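Local coordinates for protein esterase A (PDB 5GKV) that probably hydrolyses ester substrates, being an esterase and penicillin-binding protein homologue of the serine beta-lactamase family, at residues 59-63 against 64-68; 91-95 against 96-100; 210-213 against 214-217; 283-287 against 288-292. All blocks are in the same frame, centred on the assembly; numbering follows the deposited sequence.

Contact 1 of 4, residues 59-63 against 64-68; sequences GGFAD and RKRQV
Asp63 folds its carboxylate forward over the turn it starts and takes the backbone N-H groups of Gln67 and Val68, which makes this the tight half of the contact. OD2 of Asp63 offers its syn lone pair to Gln67 N at 3.0 Å, while OD1 of Asp63 is met by Val68 N at 2.7 Å from above the carboxylate plane. The torsion explains the reach: with chi1 at 65°, CG sits between the backbone N and the carbonyl carbon and swings over the peptides ahead. Beneath it a type I beta turn runs from Asp63 to Arg66, shut by Arg66 N to Asp63 O at 3.0 Å, and the loop is drawn together again where Ala62 N donates to Val68 O over 2.8 Å. The looser, more exposed side belongs to Phe61 and Arg66. Here CB of Arg66 stands over the centre of one face of the Phe61 ring, a CH-pi contact 3.8 Å from the centroid. The Arg66 chain then runs extended across the ring at about a right angle, NH1 passing CD1 of Phe61 at 3.5 Å with the guanidinium plane turned 67° to the ring, before NH2 bonds to Glu40 O. Arg64 leaves the turn in a different direction, where NH1 bonds to Leu221 O. This is the loop that leaves the C-terminal end of strand 52-60 in the main antiparallel sheet of the beta-lactamase fold. Two N-H groups on one carboxylate would be expected to favour its charged form, and Asp63 thereby ties down the peptides of Gln67 and Val68 beyond the turn.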
loop_
_atom_site.group_PDB
_atom_site.type_symbol
_atom_site.label_atom_id
_atom_site.label_comp_id
_atom_site.label_asym_id
_atom_site.label_seq_id
_atom_site.Cartn_x
_atom_site.Cartn_y
_atom_site.Cartn_z
ATOM N N GLY A 59 10.567 16.396 -8.618
ATOM C CA GLY A 59 11.736 16.462 -9.475
ATOM C C GLY A 59 11.597 15.551 -10.673
ATOM O O GLY A 59 10.822 14.585 -10.654
ATOM N N GLY A 60 12.336 15.891 -11.739
ATOM C CA GLY A 60 12.424 14.982 -12.876
ATOM C C GLY A 60 11.157 14.929 -13.726
ATOM O O GLY A 60 10.432 15.922 -13.883
ATOM N N PHE A 61 10.873 13.734 -14.267
ATOM C CA PHE A 61 9.984 13.603 -15.420
ATOM C C PHE A 61 8.915 12.543 -15.222
ATOM O O PHE A 61 9.143 11.503 -14.597
ATOM C CB PHE A 61 10.803 13.289 -16.683
ATOM C CG PHE A 61 11.892 14.284 -16.905
ATOM C CD1 PHE A 61 13.173 14.072 -16.377
ATOM C CD2 PHE A 61 11.621 15.478 -17.552
ATOM C CE1 PHE A 61 14.175 15.029 -16.545
ATOM C CE2 PHE A 61 12.634 16.439 -17.728
ATOM C CZ PHE A 61 13.901 16.203 -17.213
ATOM N N ALA A 62 7.736 12.831 -15.787
ATOM C CA ALA A 62 6.622 11.892 -15.753
ATOM C C ALA A 62 6.751 10.829 -16.832
ATOM O O ALA A 62 6.231 9.726 -16.670
ATOM C CB ALA A 62 5.300 12.649 -15.933
ATOM N N ASP A 63 7.462 11.131 -17.920
ATOM C CA ASP A 63 7.501 10.277 -19.103
ATOM C C ASP A 63 8.896 9.688 -19.327
ATOM O O ASP A 63 9.912 10.284 -18.949
ATOM C CB ASP A 63 7.073 11.068 -20.349
ATOM C CG ASP A 63 8.043 12.198 -20.695
ATOM O OD1 ASP A 63 8.509 12.918 -19.773
ATOM O OD2 ASP A 63 8.345 12.374 -21.896
ATOM N N ARG A 64 8.940 8.501 -19.954
ATOM C CA ARG A 64 10.230 7.863 -20.216
ATOM C C ARG A 64 11.098 8.689 -21.163
ATOM O O ARG A 64 12.324 8.601 -21.095
ATOM C CB ARG A 64 10.041 6.444 -20.768
ATOM C CG ARG A 64 9.774 5.384 -19.667
ATOM C CD ARG A 64 9.542 3.979 -20.252
ATOM N NE ARG A 64 8.426 3.970 -21.196
ATOM C CZ ARG A 64 7.187 3.604 -20.878
ATOM N NH1 ARG A 64 6.907 3.217 -19.639
ATOM N NH2 ARG A 64 6.226 3.618 -21.793
ATOM N N LYS A 65 10.491 9.505 -22.031
ATOM C CA LYS A 65 11.251 10.363 -22.943
ATOM C C LYS A 65 11.861 11.587 -22.266
ATOM O O LYS A 65 12.647 12.300 -22.906
ATOM C CB LYS A 65 10.363 10.829 -24.103
ATOM C CG LYS A 65 10.016 9.752 -25.115
ATOM C CD LYS A 65 9.333 10.360 -26.334
ATOM C CE LYS A 65 8.209 9.490 -26.861
ATOM N NZ LYS A 65 7.510 10.186 -27.992
ATOM N N ARG A 66 11.535 11.837 -20.997
ATOM C CA ARG A 66 12.045 12.996 -20.249
ATOM C C ARG A 66 11.679 14.315 -20.929
ATOM O O ARG A 66 12.466 15.264 -20.932
ATOM C CB ARG A 66 13.563 12.914 -20.033
ATOM C CG ARG A 66 13.985 11.769 -19.127
ATOM C CD ARG A 66 15.503 11.724 -18.884
ATOM N NE ARG A 66 15.707 10.630 -17.952
ATOM C CZ ARG A 66 15.886 10.779 -16.645
ATOM N NH1 ARG A 66 15.977 11.985 -16.109
ATOM N NH2 ARG A 66 15.987 9.705 -15.880
ATOM N N GLN A 67 10.485 14.376 -21.509
ATOM C CA GLN A 67 9.962 15.600 -22.107
ATOM C C GLN A 67 8.838 16.240 -21.306
ATOM O O GLN A 67 8.384 17.325 -21.680
ATOM C CB GLN A 67 9.450 15.319 -23.530
ATOM C CG GLN A 67 10.562 14.828 -24.487
ATOM C CD GLN A 67 10.031 14.226 -25.783
ATOM O OE1 GLN A 67 8.827 14.087 -25.960
ATOM N NE2 GLN A 67 10.941 13.869 -26.702
ATOM N N VAL A 68 8.355 15.596 -20.247
ATOM C CA VAL A 68 7.189 16.070 -19.495
ATOM C C VAL A 68 7.563 16.104 -18.018
ATOM O O VAL A 68 8.018 15.085 -17.489
ATOM C CB VAL A 68 5.965 15.161 -19.696
ATOM C CG1 VAL A 68 4.779 15.638 -18.815
ATOM C CG2 VAL A 68 5.577 15.061 -21.169
#

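Contact 2 of 4, residues 91-95 against 96-100; sequences ARLVD and EGRLA
Arg92 meets Glu96 one helical turn on, through charge and not through a salt bridge: OE2 of Glu96 lies over the centre of one guanidinium face, 4.0 Å from Arg92 NH2, with the carboxylate and guanidinium planes nearly perpendicular (88°). No N-H of that group aims at it; Arg92 NE is spent on Leu291 O instead. The backbone bond from Glu96 N to Arg92 O, 2.9 Å, is the last regular helical one. Next comes Leu93, whose carbonyl O receives Arg98 N at 3.0 Å, while its CB packs against Leu99 CB. Val94 O takes Gly97 N at 2.8 Å. Those two bonds, with Gly97 at positive phi (76°), form a Schellman motif, which closes the C-terminal end of helix 82-95 and turns the chain back. Leu99 is thereby carried under the last turn: its O receives the CA-H of Val94 (CA to O 3.2 Å), and its CD2 touches Val94 CG2 at 4.0 Å. Leu93 and Leu99 continue this apolar patch onto helix 173-186, through Phe182, Val185 and Ile181. In Asp95 a chi1 of -174° swings the carboxylate away from the residue's own N and off to Thr293, where OD1 bonds to the hydroxyl.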
loop_
_atom_site.group_PDB
_atom_site.type_symbol
_atom_site.label_atom_id
_atom_site.label_comp_id
_atom_site.label_asym_id
_atom_site.label_seq_id
_atom_site.Cartn_x
_atom_site.Cartn_y
_atom_site.Cartn_z
ATOM N N ALA A 91 -10.239 -0.987 8.563
ATOM C CA ALA A 91 -10.165 -0.470 9.928
ATOM C C ALA A 91 -11.361 0.417 10.259
ATOM O O ALA A 91 -11.859 0.406 11.396
ATOM C CB ALA A 91 -8.871 0.325 10.126
ATOM N N ARG A 92 -11.824 1.196 9.280
ATOM C CA ARG A 92 -13.016 2.025 9.476
ATOM C C ARG A 92 -14.271 1.178 9.710
ATOM O O ARG A 92 -15.067 1.482 10.607
ATOM C CB ARG A 92 -13.202 2.958 8.278
ATOM C CG ARG A 92 -12.209 4.137 8.264
ATOM C CD ARG A 92 -12.440 5.053 7.062
ATOM N NE ARG A 92 -13.539 6.015 7.236
ATOM C CZ ARG A 92 -14.586 6.129 6.421
ATOM N NH1 ARG A 92 -14.705 5.337 5.368
ATOM N NH2 ARG A 92 -15.524 7.032 6.660
ATOM N N LEU A 93 -14.484 0.130 8.897
ATOM C CA LEU A 93 -15.637 -0.751 9.122
ATOM C C LEU A 93 -15.625 -1.346 10.518
ATOM O O LEU A 93 -16.677 -1.454 11.164
ATOM C CB LEU A 93 -15.682 -1.894 8.116
ATOM C CG LEU A 93 -15.978 -1.587 6.665
ATOM C CD1 LEU A 93 -16.020 -2.908 5.884
ATOM C CD2 LEU A 93 -17.311 -0.854 6.566
ATOM N N VAL A 94 -14.454 -1.791 10.981
ATOM C CA VAL A 94 -14.372 -2.366 12.319
ATOM C C VAL A 94 -14.667 -1.297 13.367
ATOM O O VAL A 94 -15.473 -1.504 14.290
ATOM C CB VAL A 94 -12.996 -3.024 12.538
ATOM C CG1 VAL A 94 -12.847 -3.485 13.973
ATOM C CG2 VAL A 94 -12.843 -4.214 11.600
ATOM N N ASP A 95 -14.033 -0.134 13.227
ATOM C CA ASP A 95 -14.243 0.958 14.175
ATOM C C ASP A 95 -15.707 1.362 14.251
ATOM O O ASP A 95 -16.188 1.745 15.323
ATOM C CB ASP A 95 -13.390 2.168 13.778
ATOM C CG ASP A 95 -13.436 3.299 14.812
ATOM O OD1 ASP A 95 -13.292 3.030 16.026
ATOM O OD2 ASP A 95 -13.605 4.471 14.399
ATOM N N GLU A 96 -16.421 1.291 13.129
ATOM C CA GLU A 96 -17.835 1.620 13.077
ATOM C C GLU A 96 -18.722 0.516 13.639
ATOM O O GLU A 96 -19.939 0.697 13.691
ATOM C CB GLU A 96 -18.261 1.929 11.638
ATOM C CG GLU A 96 -17.652 3.212 11.060
ATOM C CD GLU A 96 -17.755 3.266 9.542
ATOM O OE1 GLU A 96 -18.520 2.468 8.956
ATOM O OE2 GLU A 96 -17.057 4.100 8.930
ATOM N N GLY A 97 -18.152 -0.612 14.056
ATOM C CA GLY A 97 -18.948 -1.710 14.581
ATOM C C GLY A 97 -19.693 -2.526 13.550
ATOM O O GLY A 97 -20.632 -3.236 13.906
ATOM N N ARG A 98 -19.306 -2.461 12.281
ATOM C CA ARG A 98 -19.949 -3.248 11.238
ATOM C C ARG A 98 -19.229 -4.567 10.972
ATOM O O ARG A 98 -19.716 -5.376 10.183
ATOM C CB ARG A 98 -20.033 -2.433 9.945
ATOM C CG ARG A 98 -20.799 -1.120 10.084
ATOM C CD ARG A 98 -21.045 -0.489 8.722
ATOM N NE ARG A 98 -22.074 -1.250 8.022
ATOM C CZ ARG A 98 -22.453 -1.029 6.764
ATOM N NH1 ARG A 98 -21.887 -0.059 6.038
ATOM N NH2 ARG A 98 -23.408 -1.785 6.223
ATOM N N LEU A 99 -18.095 -4.790 11.620
ATOM C CA LEU A 99 -17.167 -5.888 11.377
ATOM C C LEU A 99 -16.261 -5.929 12.588
ATOM O O LEU A 99 -16.078 -4.909 13.254
ATOM C CB LEU A 99 -16.352 -5.656 10.090
ATOM C CG LEU A 99 -15.410 -6.742 9.550
ATOM C CD1 LEU A 99 -16.219 -7.904 9.008
ATOM C CD2 LEU A 99 -14.490 -6.160 8.459
ATOM N N ALA A 100 -15.726 -7.106 12.892
ATOM C CA ALA A 100 -14.795 -7.254 14.001
ATOM C C ALA A 100 -13.554 -7.960 13.489
ATOM O O ALA A 100 -13.651 -8.827 12.617
ATOM C CB ALA A 100 -15.409 -8.034 15.173
#

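Contact 3 of 4, residues 210-213 against 214-217; sequences LPDS and EHDR
The carboxylate of Glu214 is gripped from two directions. Its OE1 accepts both NE (2.9 Å) and NH2 of Arg217, a side-on salt bridge with the oxygen in the guanidinium plane, while OE2 takes the hydroxyl of Ser213, OG to OE2 being 2.7 Å. Both oxygens are approached on their anti sides. The Glu214 chain curls to get there, chi2 at -47° bending it back beside Ser213. Its CB meanwhile presses on CD1 of Leu210 at 3.5 Å, the two side chains crossing at about a right angle. On the other flank His215 holds the loop by its ring. Its NE2 donates to Leu210 O over 3.0 Å, the oxygen lying in the ring plane while the nitrogen stands above the carbonyl plane, and CA of Asp212 sits over the centre of one ring face, 3.6 Å from the centroid. Two backbone bonds, Glu214 N to Pro211 O and His215 N to Asp212 O at 3.0 Å, make two consecutive i to i+3 turns. A water extends the second, giving a hydrogen to Asp212 O and accepting one from Asp216 N. The loop follows strand 206-208; Trp207 of that strand touches Glu214 and Arg217, while His215 rests on helix 253-258, where Arg258 pairs with Asp212. Because Arg217 also reaches Asp205 and the carbonyl of Asp73, its charge is probably shared between Glu214 and Asp205. Donation from NE2 implies a proton on this nitrogen of His215; its bond, with CA of Asp212 over one ring face, would limit rotation of the imidazole.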
loop_
_atom_site.group_PDB
_atom_site.type_symbol
_atom_site.label_atom_id
_atom_site.label_comp_id
_atom_site.label_asym_id
_atom_site.label_seq_id
_atom_site.Cartn_x
_atom_site.Cartn_y
_atom_site.Cartn_z
ATOM N N LEU A 210 -9.347 3.982 -11.694
ATOM C CA LEU A 210 -9.070 5.301 -12.235
ATOM C C LEU A 210 -9.840 5.517 -13.528
ATOM O O LEU A 210 -9.586 4.795 -14.506
ATOM C CB LEU A 210 -7.568 5.444 -12.484
ATOM C CG LEU A 210 -7.061 6.833 -12.833
ATOM C CD1 LEU A 210 -7.229 7.803 -11.667
ATOM C CD2 LEU A 210 -5.582 6.718 -13.266
ATOM N N PRO A 211 -10.768 6.478 -13.593
ATOM C CA PRO A 211 -11.506 6.712 -14.844
ATOM C C PRO A 211 -10.588 7.156 -15.977
ATOM O O PRO A 211 -9.556 7.801 -15.759
ATOM C CB PRO A 211 -12.498 7.826 -14.475
ATOM C CG PRO A 211 -12.585 7.801 -12.983
ATOM C CD PRO A 211 -11.237 7.348 -12.501
ATOM N N ASP A 212 -10.997 6.819 -17.207
ATOM C CA ASP A 212 -10.223 7.171 -18.396
ATOM C C ASP A 212 -9.842 8.647 -18.438
ATOM O O ASP A 212 -8.772 8.990 -18.962
ATOM C CB ASP A 212 -11.004 6.846 -19.676
ATOM C CG ASP A 212 -10.975 5.370 -20.047
ATOM O OD1 ASP A 212 -10.762 4.522 -19.164
ATOM O OD2 ASP A 212 -11.183 5.060 -21.240
ATOM N N SER A 213 -10.706 9.535 -17.928
ATOM C CA SER A 213 -10.441 10.976 -18.000
ATOM C C SER A 213 -9.169 11.382 -17.259
ATOM O O SER A 213 -8.620 12.467 -17.520
ATOM C CB SER A 213 -11.615 11.753 -17.418
ATOM O OG SER A 213 -11.820 11.376 -16.067
ATOM N N GLU A 214 -8.698 10.546 -16.335
ATOM C CA GLU A 214 -7.480 10.805 -15.576
ATOM C C GLU A 214 -6.240 10.145 -16.172
ATOM O O GLU A 214 -5.135 10.367 -15.659
ATOM C CB GLU A 214 -7.652 10.316 -14.132
ATOM C CG GLU A 214 -8.930 10.780 -13.462
ATOM C CD GLU A 214 -9.173 12.258 -13.658
ATOM O OE1 GLU A 214 -8.298 13.072 -13.276
ATOM O OE2 GLU A 214 -10.240 12.609 -14.203
ATOM N N HIS A 215 -6.385 9.339 -17.225
ATOM C CA HIS A 215 -5.256 8.512 -17.652
ATOM C C HIS A 215 -4.117 9.336 -18.239
ATOM O O HIS A 215 -2.958 8.925 -18.141
ATOM C CB HIS A 215 -5.705 7.461 -18.662
ATOM C CG HIS A 215 -6.503 6.352 -18.053
ATOM N ND1 HIS A 215 -6.805 5.190 -18.731
ATOM C CD2 HIS A 215 -7.076 6.234 -16.831
ATOM C CE1 HIS A 215 -7.532 4.406 -17.955
ATOM N NE2 HIS A 215 -7.706 5.014 -16.794
ATOM N N ASP A 216 -4.412 10.501 -18.824
ATOM C CA ASP A 216 -3.365 11.271 -19.488
ATOM C C ASP A 216 -2.361 11.872 -18.517
ATOM O O ASP A 216 -1.260 12.240 -18.945
ATOM C CB ASP A 216 -3.964 12.385 -20.357
ATOM C CG ASP A 216 -4.658 11.845 -21.609
ATOM O OD1 ASP A 216 -5.397 12.625 -22.266
ATOM O OD2 ASP A 216 -4.465 10.643 -21.929
ATOM N N ARG A 217 -2.693 11.988 -17.228
ATOM C CA ARG A 217 -1.729 12.514 -16.262
ATOM C C ARG A 217 -1.053 11.414 -15.446
ATOM O O ARG A 217 -0.387 11.712 -14.444
ATOM C CB ARG A 217 -2.397 13.544 -15.342
ATOM C CG ARG A 217 -3.493 13.016 -14.426
ATOM C CD ARG A 217 -4.391 14.182 -13.963
ATOM N NE ARG A 217 -5.448 13.771 -13.040
ATOM C CZ ARG A 217 -5.329 13.774 -11.713
ATOM N NH1 ARG A 217 -4.191 14.158 -11.145
ATOM N NH2 ARG A 217 -6.345 13.396 -10.950
HETATM O O HOH W 1 -7.120 10.857 -20.082
#

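Contact 4 of 4, residues 283-287 against 288-292; sequences GGTLD and GRSLI
Thr285 and Ser290 sit side by side on one face of a beta hairpin with a two-residue turn, strands 285-286 and 289-290 joined by a type I' turn from Leu286 to Arg289. Backbone hydrogen bonds come first. Leu286 and Arg289 are the hydrogen-bonded pair, Leu286 N giving to Arg289 O at 3.0 Å and Arg289 N to Leu286 O at 2.9 Å; Thr285 and Ser290 are the non-hydrogen-bonded pair. Past the strands, Leu291 N reaches Gly284 O at 2.7 Å, almost in line with the carbonyl bond. C-H contacts accompany them, from Thr285 CA to Arg289 O and from Gly284 CA to Ile292 O, the latter at 3.3 Å. Glycine suits both bends: Gly284 and Gly288, second of the two central turn residues, have positive phi (84° and 86°), which glycine tolerates. The leucine contacts lie on the face of Leu286. Its CB meets CD1 of Leu291 at 4.4 Å, a light touch, and both leucines go on to Ala279 of helix 270-281 and Leu202 of helix 190-202, so the hairpin lies against both helices. Ile292 reaches helix 82-95 at Ala91 and Asp95. On the opposite face CG2 of Thr285, anti to the backbone N, rests on Gly288 C at 3.6 Å. Among charged groups, Asp287 turns away from the hairpin to a salt bridge with Arg275. The last kind is water-mediated: one water accepts from Thr285 OG1 and from Ser290 OG, the latter at 2.7 Å, and donates to Gly283 O and Ile292 O.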
loop_
_atom_site.group_PDB
_atom_site.type_symbol
_atom_site.label_atom_id
_atom_site.label_comp_id
_atom_site.label_asym_id
_atom_site.label_seq_id
_atom_site.Cartn_x
_atom_site.Cartn_y
_atom_site.Cartn_z
ATOM N N GLY A 283 -4.856 11.493 15.428
ATOM C CA GLY A 283 -6.108 11.214 16.100
ATOM C C GLY A 283 -7.257 10.813 15.208
ATOM O O GLY A 283 -8.407 10.843 15.660
ATOM N N GLY A 284 -6.982 10.441 13.953
ATOM C CA GLY A 284 -8.014 10.008 13.029
ATOM C C GLY A 284 -8.725 11.124 12.302
ATOM O O GLY A 284 -9.708 10.868 11.599
ATOM N N THR A 285 -8.270 12.357 12.452
ATOM C CA THR A 285 -8.951 13.499 11.871
ATOM C C THR A 285 -8.094 14.126 10.775
ATOM O O THR A 285 -6.876 14.235 10.919
ATOM C CB THR A 285 -9.278 14.507 12.968
ATOM O OG1 THR A 285 -10.142 13.863 13.914
ATOM C CG2 THR A 285 -9.976 15.730 12.395
ATOM N N LEU A 286 -8.735 14.496 9.667
ATOM C CA LEU A 286 -8.071 15.193 8.568
ATOM C C LEU A 286 -8.906 16.408 8.187
ATOM O O LEU A 286 -10.088 16.270 7.856
ATOM C CB LEU A 286 -7.883 14.275 7.359
ATOM C CG LEU A 286 -7.090 14.831 6.166
ATOM C CD1 LEU A 286 -5.664 15.222 6.572
ATOM C CD2 LEU A 286 -7.083 13.799 5.035
ATOM N N ASP A 287 -8.285 17.592 8.223
ATOM C CA ASP A 287 -8.970 18.847 7.896
ATOM C C ASP A 287 -10.316 18.944 8.618
ATOM O O ASP A 287 -11.333 19.325 8.040
ATOM C CB ASP A 287 -9.149 19.002 6.379
ATOM C CG ASP A 287 -7.825 18.898 5.611
ATOM O OD1 ASP A 287 -6.738 19.022 6.225
ATOM O OD2 ASP A 287 -7.877 18.686 4.377
ATOM N N GLY A 288 -10.327 18.548 9.891
ATOM C CA GLY A 288 -11.508 18.665 10.719
ATOM C C GLY A 288 -12.504 17.526 10.633
ATOM O O GLY A 288 -13.483 17.533 11.388
ATOM N N ARG A 289 -12.302 16.550 9.749
ATOM C CA ARG A 289 -13.259 15.465 9.545
ATOM C C ARG A 289 -12.710 14.187 10.176
ATOM O O ARG A 289 -11.603 13.758 9.841
ATOM C CB ARG A 289 -13.533 15.260 8.054
ATOM C CG ARG A 289 -14.438 14.071 7.740
ATOM C CD ARG A 289 -14.763 13.968 6.247
ATOM N NE ARG A 289 -15.365 15.198 5.735
ATOM C CZ ARG A 289 -16.599 15.290 5.248
ATOM N NH1 ARG A 289 -17.377 14.215 5.190
ATOM N NH2 ARG A 289 -17.052 16.460 4.811
ATOM N N SER A 290 -13.478 13.583 11.087
ATOM C CA SER A 290 -13.063 12.326 11.706
ATOM C C SER A 290 -13.235 11.163 10.727
ATOM O O SER A 290 -14.355 10.862 10.299
ATOM C CB SER A 290 -13.869 12.065 12.980
ATOM O OG SER A 290 -13.415 10.878 13.622
ATOM N N LEU A 291 -12.126 10.519 10.359
ATOM C CA LEU A 291 -12.174 9.313 9.536
ATOM C C LEU A 291 -12.282 8.038 10.358
ATOM O O LEU A 291 -12.802 7.034 9.861
ATOM C CB LEU A 291 -10.918 9.216 8.659
ATOM C CG LEU A 291 -10.744 10.373 7.684
ATOM C CD1 LEU A 291 -9.495 10.186 6.852
ATOM C CD2 LEU A 291 -11.976 10.454 6.806
ATOM N N ILE A 292 -11.799 8.061 11.598
ATOM C CA ILE A 292 -11.694 6.876 12.443
ATOM C C ILE A 292 -11.349 7.363 13.847
ATOM O O ILE A 292 -10.764 8.442 14.001
ATOM C CB ILE A 292 -10.628 5.908 11.887
ATOM C CG1 ILE A 292 -10.585 4.599 12.677
ATOM C CG2 ILE A 292 -9.236 6.581 11.879
ATOM C CD1 ILE A 292 -9.791 3.485 11.990
HETATM O O HOH W 2 -11.078 11.301 14.866
#

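How the contacts relate
Contacts 1 and 3 are surface loops on the same side of the chain's centre, about 6 Å apart at their nearest atoms without touching; each relies on a carboxylate, but Asp63 captures backbone N-H groups whereas Glu214 binds side chains. Contacts 2 and 4 are partly buried and add leucine packing to their backbone bonds. These two meet directly, the end of helix 82-95 against the exit of the hairpin, although one closes a helix with a Schellman motif and the other reverses a strand. Contact 2 lies across the chain's centre from contact 1, some 42 Å away between centres.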